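Local coordinates for aminotransferase AspB (Helicobacter pylori 26695, PDB 3EZS), which transfers amino groups as a class I/II aminotransferase, probably between amino acids and oxo acids with pyridoxal 5'-phosphate as cofactor, at the interface of chains A and B. Coordinates in Å, arbitrary orientation; residue numbers count along the deposited sequence, not the author numbering. Chains: chain A/B, aminotransferase AspB.

Contact 1: the interface of chains A and B. Residues chain A 89, 93, 261-263; chain B 89, 261-263.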
# COMPACT_ATOMS: atom_id res chain seq x y z
N LEU A 89 0.83 3.66 6.02
CA LEU A 89 -0.37 2.85 5.99
C LEU A 89 -0.18 1.64 6.91
O LEU A 89 -0.19 0.50 6.47
CB LEU A 89 -0.66 2.41 4.54
CG LEU A 89 -2.12 2.08 4.25
CD1 LEU A 89 -2.92 3.40 4.32
CD2 LEU A 89 -2.29 1.41 2.91
N GLU A 93 3.77 -2.45 5.83
CA GLU A 93 4.33 -2.00 4.57
C GLU A 93 5.67 -1.28 4.71
O GLU A 93 6.56 -1.48 3.91
CB GLU A 93 3.30 -1.14 3.84
CG GLU A 93 2.83 0.14 4.57
CD GLU A 93 3.50 1.41 4.09
OE1 GLU A 93 4.56 1.36 3.46
OE2 GLU A 93 2.92 2.48 4.32
N GLY A 261 1.65 4.23 -3.94
CA GLY A 261 0.20 4.11 -3.84
C GLY A 261 -0.34 3.57 -2.53
O GLY A 261 -1.40 2.91 -2.50
N TYR A 262 0.39 3.82 -1.44
CA TYR A 262 -0.06 3.45 -0.10
C TYR A 262 -0.88 4.60 0.51
O TYR A 262 -0.44 5.26 1.46
CB TYR A 262 1.12 3.14 0.83
CG TYR A 262 1.82 1.81 0.62
CD1 TYR A 262 1.25 0.63 1.08
CD2 TYR A 262 3.08 1.75 0.01
CE1 TYR A 262 1.89 -0.58 0.91
CE2 TYR A 262 3.74 0.53 -0.14
CZ TYR A 262 3.14 -0.63 0.31
OH TYR A 262 3.78 -1.86 0.17
N THR A 263 -2.08 4.82 -0.03
CA THR A 263 -2.92 5.93 0.41
C THR A 263 -4.23 5.44 1.02
O THR A 263 -4.64 4.28 0.86
CB THR A 263 -3.19 6.90 -0.74
OG1 THR A 263 -3.84 6.19 -1.77
CG2 THR A 263 -1.86 7.49 -1.29
N LEU B 89 -5.63 -2.11 -4.00
CA LEU B 89 -5.83 -0.81 -3.38
C LEU B 89 -5.77 0.25 -4.49
O LEU B 89 -4.90 1.13 -4.49
CB LEU B 89 -4.76 -0.59 -2.30
CG LEU B 89 -5.13 0.31 -1.14
CD1 LEU B 89 -6.25 -0.35 -0.33
CD2 LEU B 89 -3.90 0.57 -0.27
N GLY B 261 1.37 -5.21 2.33
CA GLY B 261 0.57 -4.38 3.24
C GLY B 261 -0.39 -3.39 2.59
O GLY B 261 -0.74 -2.38 3.21
N TYR B 262 -0.82 -3.65 1.36
CA TYR B 262 -1.80 -2.79 0.69
C TYR B 262 -3.21 -3.24 1.07
O TYR B 262 -3.92 -3.82 0.23
CB TYR B 262 -1.66 -2.87 -0.83
CG TYR B 262 -0.44 -2.21 -1.41
CD1 TYR B 262 -0.39 -0.83 -1.54
CD2 TYR B 262 0.61 -2.96 -1.90
CE1 TYR B 262 0.69 -0.21 -2.11
CE2 TYR B 262 1.71 -2.35 -2.48
CZ TYR B 262 1.75 -0.97 -2.58
OH TYR B 262 2.83 -0.32 -3.15
N THR B 263 -3.61 -2.97 2.32
CA THR B 263 -4.90 -3.40 2.84
C THR B 263 -5.80 -2.21 3.16
O THR B 263 -5.32 -1.07 3.28
CB THR B 263 -4.74 -4.33 4.03
OG1 THR B 263 -3.99 -3.68 5.05
CG2 THR B 263 -4.00 -5.63 3.63
O HOH W 1 -2.85 2.63 -4.77
O HOH W 2 0.48 -1.97 5.76
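A:Tyr262 and B:Tyr262 lie face to face at the two-fold axis, their ring planes 4° apart and centroids 3.8 Å from each other, with the two side chains running at about a right angle. From CB, A:Tyr262 sends CG anti to its carbonyl carbon (chi1 -75°), which carries the ring across the partner. CG then sits against B:Tyr262 CE1 at 3.6 Å, and CD1 meets the same CE1 and its neighbour CD1. CD2 lies against CE1 and OH of B:Tyr262, and CE2 meets that hydroxyl. CE1 lies over the centre of the B:Tyr262 ring. CZ faces its own counterpart, CZ of B:Tyr262, at 3.2 Å, a tight approach, and the phenol OH ends over CE2 and CZ of B:Tyr262. The other face of the A:Tyr262 ring carries A:Glu93 OE1 above its centre. The second carboxylate oxygen of that residue, OE2, accepts the backbone N of A:Leu89 at 2.9 Å through its anti lone pair, tying the loop to helix 92-102. Beside the rings A:Leu89 and B:Leu89 point tip to tip, CD2 to CD2 at 3.7 Å. Water bridges flank the stack: water 2 joins A:Leu89 O (2.7 Å) to B:Gly261 O (2.9 Å), and water 1 does the same for B:Leu89 O and A:Gly261 O. This dimer contact probably helps hold the two subunits together at the two-fold axis; related class I/II aminotransferases work as dimers with active sites near the subunit interface.

Contact 2: the interface of chains A and B. Residues chain A 2, 96, 127; chain B 101, 104, 127, 256, 260.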
# COMPACT_ATOMS: atom_id res chain seq x y z
N MSE A 2 10.95 -15.14 -6.21
CA MSE A 2 11.09 -15.08 -4.77
C MSE A 2 10.46 -16.34 -4.16
O MSE A 2 9.56 -16.93 -4.76
CB MSE A 2 10.45 -13.79 -4.25
CG MSE A 2 8.94 -13.71 -4.42
SE MSE A 2 8.36 -11.93 -4.94
CE MSE A 2 8.96 -11.93 -6.80
N PHE A 96 8.39 -3.68 5.37
CA PHE A 96 8.70 -4.44 4.19
C PHE A 96 9.47 -3.64 3.14
O PHE A 96 10.42 -4.15 2.56
CB PHE A 96 7.43 -5.00 3.54
CG PHE A 96 7.73 -5.79 2.29
CD1 PHE A 96 8.28 -7.05 2.38
CD2 PHE A 96 7.52 -5.25 1.04
CE1 PHE A 96 8.59 -7.78 1.25
CE2 PHE A 96 7.82 -5.97 -0.09
CZ PHE A 96 8.35 -7.24 0.01
N PHE A 127 13.20 -9.64 -0.49
CA PHE A 127 12.82 -8.72 -1.57
C PHE A 127 13.98 -7.88 -2.11
O PHE A 127 14.03 -7.61 -3.31
CB PHE A 127 11.66 -7.82 -1.12
CG PHE A 127 11.07 -6.99 -2.23
CD1 PHE A 127 10.67 -7.58 -3.43
CD2 PHE A 127 10.85 -5.63 -2.06
CE1 PHE A 127 10.11 -6.83 -4.45
CE2 PHE A 127 10.27 -4.87 -3.07
CZ PHE A 127 9.90 -5.47 -4.27
N PHE B 101 7.20 -7.53 -9.45
CA PHE B 101 6.89 -8.91 -9.18
C PHE B 101 7.22 -9.84 -10.39
O PHE B 101 8.01 -10.76 -10.26
CB PHE B 101 5.42 -9.04 -8.79
CG PHE B 101 4.91 -10.43 -8.91
CD1 PHE B 101 5.31 -11.40 -8.02
CD2 PHE B 101 4.05 -10.77 -9.95
CE1 PHE B 101 4.85 -12.69 -8.15
CE2 PHE B 101 3.59 -12.05 -10.08
CZ PHE B 101 3.99 -13.00 -9.18
N PHE B 104 11.02 -9.81 -11.41
CA PHE B 104 11.87 -9.84 -10.20
C PHE B 104 13.30 -10.37 -10.37
O PHE B 104 14.27 -9.72 -9.95
CB PHE B 104 11.18 -10.63 -9.08
CG PHE B 104 11.94 -10.65 -7.79
CD1 PHE B 104 12.04 -9.51 -7.02
CD2 PHE B 104 12.56 -11.80 -7.34
CE1 PHE B 104 12.74 -9.51 -5.84
CE2 PHE B 104 13.27 -11.80 -6.15
CZ PHE B 104 13.36 -10.66 -5.40
N PHE B 127 12.35 1.24 -10.77
CA PHE B 127 12.45 0.45 -9.56
C PHE B 127 13.01 -0.95 -9.83
O PHE B 127 13.88 -1.41 -9.11
CB PHE B 127 11.11 0.40 -8.85
CG PHE B 127 11.15 -0.25 -7.50
CD1 PHE B 127 12.06 0.16 -6.53
CD2 PHE B 127 10.22 -1.24 -7.18
CE1 PHE B 127 12.09 -0.45 -5.27
CE2 PHE B 127 10.22 -1.84 -5.92
CZ PHE B 127 11.16 -1.44 -4.96
N PHE B 256 2.88 -12.89 -3.20
CA PHE B 256 3.72 -11.70 -3.08
C PHE B 256 2.99 -10.57 -2.33
O PHE B 256 3.56 -9.92 -1.46
CB PHE B 256 4.16 -11.24 -4.47
CG PHE B 256 5.01 -9.99 -4.47
CD1 PHE B 256 6.20 -9.95 -3.78
CD2 PHE B 256 4.62 -8.87 -5.19
CE1 PHE B 256 7.00 -8.80 -3.80
CE2 PHE B 256 5.40 -7.73 -5.22
CZ PHE B 256 6.59 -7.69 -4.53
N LEU B 260 3.20 -7.13 1.11
CA LEU B 260 3.20 -5.71 0.78
C LEU B 260 2.43 -4.74 1.68
O LEU B 260 2.78 -3.56 1.73
CB LEU B 260 2.74 -5.52 -0.66
CG LEU B 260 3.58 -6.17 -1.77
CD1 LEU B 260 2.87 -5.97 -3.13
CD2 LEU B 260 4.95 -5.58 -1.81
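The carbonyl oxygen of A:Phe127, at the end of helix 120-127, lies in the plane of the B:Phe104 ring at its edge, 3.4 Å from CE1 of B:Phe104, with CZ a little farther off; ring C-H groups turn toward it. The A:Phe127 side chain comes across B:Phe256 at about a right angle, its CE1 3.6 Å from CZ of B:Phe256, while its CZ sits at that ring's edge, in plane. CD1 of A:Phe127 leans on CE1 of B:Phe104, and its far rim reaches its symmetry mate, CZ to B:Phe127 CE2 at 4.0 Å. The selenomethionine A:Met2, near the N-terminus, supplies the other large apolar group. Its chain turns about the CB-CG and CG-SE bonds, with CG between the backbone N and the carbonyl carbon (chi1 67°), and this folds the terminal CE onto the base of B:Phe104, 3.4 Å from CG of B:Phe104. The same methyl also touches CD1 of B:Phe101. The selenium lies near CE1 of B:Phe256; its modelled spacing to CD1 is doubtful. At the other end of the patch, CD2 of B:Leu260 meets CE2 of A:Phe96 at 3.4 Å, and CG of B:Leu260 covers one face of B:Phe256 toward its rim. The interlocked aromatic cluster joins the N-terminal segment, helix 92-102 and helix 120-127 of one subunit to helices 92-102, 120-127 and 247-260 and the loop carrying B:Phe104 of the other, probably helping to hold the dimer together.

Contact 3: the interface of chains A and B. Residues chain A 42, 45-46, 268; chain B 45-46, 49, 52.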
# COMPACT_ATOMS: atom_id res chain seq x y z
N GLN A 42 -15.09 5.67 15.47
CA GLN A 42 -16.09 5.31 14.49
C GLN A 42 -16.91 6.51 14.05
O GLN A 42 -17.20 6.64 12.87
CB GLN A 42 -17.02 4.24 15.05
CG GLN A 42 -16.34 2.90 15.41
CD GLN A 42 -17.37 1.81 15.67
OE1 GLN A 42 -18.28 1.62 14.86
NE2 GLN A 42 -17.21 1.06 16.79
N LEU A 45 -15.10 8.73 11.57
CA LEU A 45 -15.19 8.15 10.23
C LEU A 45 -16.55 8.48 9.61
O LEU A 45 -16.60 8.96 8.48
CB LEU A 45 -14.96 6.63 10.26
CG LEU A 45 -15.13 5.82 8.95
CD1 LEU A 45 -14.37 6.41 7.78
CD2 LEU A 45 -14.70 4.35 9.19
N LYS A 46 -17.63 8.24 10.35
CA LYS A 46 -18.98 8.51 9.86
C LYS A 46 -19.16 9.94 9.46
O LYS A 46 -19.74 10.21 8.42
CB LYS A 46 -20.07 8.17 10.90
CG LYS A 46 -20.19 6.71 11.22
CD LYS A 46 -21.43 6.35 12.07
CE LYS A 46 -21.26 4.90 12.59
NZ LYS A 46 -22.52 4.23 13.05
N ILE A 268 -10.86 8.13 6.60
CA ILE A 268 -10.11 7.19 7.43
C ILE A 268 -9.01 7.93 8.20
O ILE A 268 -8.77 7.65 9.39
CB ILE A 268 -9.46 6.05 6.59
CG1 ILE A 268 -10.53 5.05 6.09
CG2 ILE A 268 -8.37 5.32 7.40
CD1 ILE A 268 -11.24 4.17 7.18
N LEU B 45 -20.43 2.99 3.92
CA LEU B 45 -19.27 3.18 4.79
C LEU B 45 -19.69 3.50 6.22
O LEU B 45 -19.11 2.94 7.13
CB LEU B 45 -18.33 4.26 4.23
CG LEU B 45 -17.13 4.68 5.08
CD1 LEU B 45 -16.25 3.47 5.45
CD2 LEU B 45 -16.34 5.75 4.33
N LYS B 46 -20.67 4.39 6.41
CA LYS B 46 -21.15 4.74 7.75
C LYS B 46 -21.71 3.54 8.50
O LYS B 46 -21.50 3.43 9.70
CB LYS B 46 -22.25 5.82 7.74
CG LYS B 46 -21.82 7.18 7.21
CD LYS B 46 -22.97 8.21 7.23
CE LYS B 46 -22.55 9.49 6.50
NZ LYS B 46 -23.63 10.48 6.42
N THR B 49 -18.84 0.77 10.19
CA THR B 49 -17.71 1.32 10.97
C THR B 49 -17.27 0.42 12.13
O THR B 49 -16.12 0.53 12.60
CB THR B 49 -17.97 2.78 11.53
OG1 THR B 49 -19.00 2.76 12.53
CG2 THR B 49 -18.32 3.80 10.41
N LEU B 52 -13.86 -1.80 12.07
CA LEU B 52 -12.51 -1.24 12.18
C LEU B 52 -11.62 -2.03 13.12
O LEU B 52 -10.41 -1.85 13.10
CB LEU B 52 -12.55 0.22 12.64
CG LEU B 52 -13.08 1.26 11.64
CD1 LEU B 52 -13.17 2.66 12.29
CD2 LEU B 52 -12.24 1.30 10.39
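B:Thr49 and A:Gln42 form a polar link of this aminotransferase dimer patch, where helix 39-46 of chain A packs on helix 39-46 and the 3-10 helix 49-53 of chain B. The threonine hydroxyl OG1 donates to the side-chain amide oxygen OE1 of A:Gln42 at 2.7 Å. It approaches in the carbonyl plane, on a lone pair, with a C=O...donor angle of 135°. OG1 of B:Thr49 lies between its own backbone N and carbonyl carbon (chi1 68°), which turns the hydroxyl to the glutamine and the methyl CG2 to the lysine beside it. A:Gln42 is extended beyond CG, and CB closes on CB of B:Thr49 at 3.9 Å, a spacing that backs the bond with a carbon contact.

Apolar packing follows along the helix. CG of A:Lys46 rests on CG2 of B:Thr49 at 3.6 Å, the lysine chain crossing the threonine at about a right angle. CD2 of A:Leu45 touches CD1 of B:Leu52 at 3.8 Å and also CG2 of B:Thr49, while its other methyl, CD1, meets CD2 of B:Leu45 at 4.0 Å.

Contacts between the lysine stems and backbone oxygens are exchanged both ways. The extended A:Lys46 chain brings CE to 3.3 Å from the carbonyl oxygen of B:Lys46, and CE of B:Lys46 stands 3.5 Å from the carbonyl oxygen of A:Lys46.

Contact 1 lies between the others: its C-alpha centre is about 14 Å from that of contact 2 and 18 Å from that of contact 3, while contacts 2 and 3 are about 31 Å apart. Each contains a residue meeting its own twin, Tyr262 and Leu89, Phe127, or Leu45, which strings all three along the two-fold axis. Helix 92-102 serves contacts 1 and 2. The chain also runs on from Leu260 in contact 2 through contact 1 to helix 266-277, whose Ile268 belongs to contact 3. Spread along the axis, they probably resist tilting and together set the subunits' relative orientation.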